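Local coordinates for spike protein P1 (Pseudoalteromonas phage pm2, PDB 2VVE), which forms the monomeric spikes at the fivefold vertices of the virion, binding the host receptor through its C-terminal region and joining the capsid vertex through its N-terminal region, at the calcium ion site. Sequence-based numbering; all coordinates share one arbitrary frame.

The calcium ion site. Residues 150-152, 212, 214. With CA (calcium ion), chain B.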
ATOM      1  N   SER A 150      16.218  -8.809  55.208  1.00 31.74           N
ATOM      2  CA  SER A 150      14.828  -8.963  54.800  0.50 31.95           C
ATOM      3  C   SER A 150      14.459  -7.927  53.744  1.00 27.67           C
ATOM      4  O   SER A 150      14.468  -6.719  54.017  1.00 29.71           O
ATOM      5  CB  SER A 150      13.897  -8.841  56.007  0.50 33.90           C
ATOM      6  OG  SER A 150      14.078  -9.919  56.905  0.50 33.00           O
ATOM      7  N   ILE A 151      14.134  -8.407  52.550  1.00 27.08           N
ATOM      8  CA  ILE A 151      13.724  -7.547  51.448  1.00 22.76           C
ATOM      9  C   ILE A 151      12.224  -7.687  51.182  1.00 23.33           C
ATOM     10  O   ILE A 151      11.726  -8.792  50.938  1.00 31.89           O
ATOM     11  CB  ILE A 151      14.539  -7.843  50.154  1.00 30.23           C
ATOM     12  CG1 ILE A 151      16.030  -7.513  50.349  1.00 22.82           C
ATOM     13  CG2 ILE A 151      13.951  -7.111  48.938  1.00 25.82           C
ATOM     14  CD1 ILE A 151      16.349  -6.046  50.697  1.00 22.87           C
ATOM     15  N   SER A 152      11.513  -6.560  51.237  1.00 25.87           N
ATOM     16  CA  SER A 152      10.098  -6.526  50.859  1.00 23.19           C
ATOM     17  C   SER A 152       9.986  -6.303  49.361  1.00 18.80           C
ATOM     18  O   SER A 152      10.695  -5.467  48.791  1.00 17.33           O
ATOM     19  CB  SER A 152       9.332  -5.439  51.626  1.00 24.11           C
ATOM     20  OG  SER A 152       9.270  -5.745  53.012  1.00 29.54           O
ATOM     21  N   ASP A 212      13.271  -1.289  49.128  1.00 22.39           N
ATOM     22  CA  ASP A 212      13.436  -1.638  50.539  1.00 25.93           C
ATOM     23  C   ASP A 212      14.546  -0.801  51.167  1.00 27.81           C
ATOM     24  O   ASP A 212      15.606  -0.619  50.572  1.00 24.03           O
ATOM     25  CB  ASP A 212      13.721  -3.141  50.678  1.00 20.92           C
ATOM     26  CG  ASP A 212      13.682  -3.623  52.116  1.00 28.72           C
ATOM     27  OD1 ASP A 212      14.599  -3.278  52.891  1.00 33.13           O
ATOM     28  OD2 ASP A 212      12.740  -4.364  52.477  1.00 19.32           O
ATOM     29  N   ASP A 214      16.612  -1.451  53.464  1.00 25.60           N
ATOM     30  CA  ASP A 214      17.834  -2.226  53.651  1.00 28.33           C
ATOM     31  C   ASP A 214      18.678  -2.306  52.386  1.00 28.21           C
ATOM     32  O   ASP A 214      19.906  -2.335  52.460  1.00 29.76           O
ATOM     33  CB  ASP A 214      17.495  -3.625  54.157  1.00 31.00           C
ATOM     34  CG  ASP A 214      16.787  -3.603  55.505  1.00 30.84           C
ATOM     35  OD1 ASP A 214      17.257  -2.916  56.435  1.00 34.94           O
ATOM     36  OD2 ASP A 214      15.757  -4.286  55.638  1.00 33.49           O
TER
HETATM   37 CA    CA B1336      13.665  -4.702  54.782  1.00 30.30          CA
HETATM   38  O   HOH W   1      11.897  -5.804  54.828  1.00 29.16           O
HETATM   39  O   HOH W   2      12.774  -2.593  55.478  1.00 27.06           O
HETATM   40  O   HOH W   3      13.397  -5.278  57.087  1.00 24.30           O
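The calcium ion is bound by at least seven oxygens, in an approximate pentagonal bipyramid. The axis is nearly straight: the backbone carbonyl Ser150 O, 2.3 Å from the ion CA, lies opposite water 2 at an angle of 177°. Around the equator come both carboxylate oxygens of Asp212, one of Asp214, and waters 1 and 3. Asp212 grips the ion symmetrically as a bidentate ligand, its OD1 and OD2 each 2.5 Å from CA, with water 3 roughly on the far side. Its CG, anti to the backbone N (chi1 -171°), carries the carboxylate to the metal with both oxygens facing it. In Asp214, CG lies anti to its own carbonyl carbon and beside its N, which brings OD2 alone tip-on to CA, at 2.3 Å.

The second shell fixes the carboxylate of Asp212 from both ends. The amide Ser152 N, in strand 151-153, donates to Asp212 OD2 over 2.8 Å, nearly straight (167° at H) and from above the carboxylate plane. Asp214 N donates to the anti lone pair of Asp212 OD1 in a more bent bond, also of 2.8 Å, so Asp212 caps the start of helix 213-219 while holding the metal; the helix end may help to offset its charge. Ser152 OG steadies water 1 at 3.2 Å.

Calcium thereby ties the loop entering strand 151-153 to the start of helix 213-219. It probably stabilises the receptor-binding domain at the end distant from the chain termini; the structure alone does not show whether it contacts the receptor.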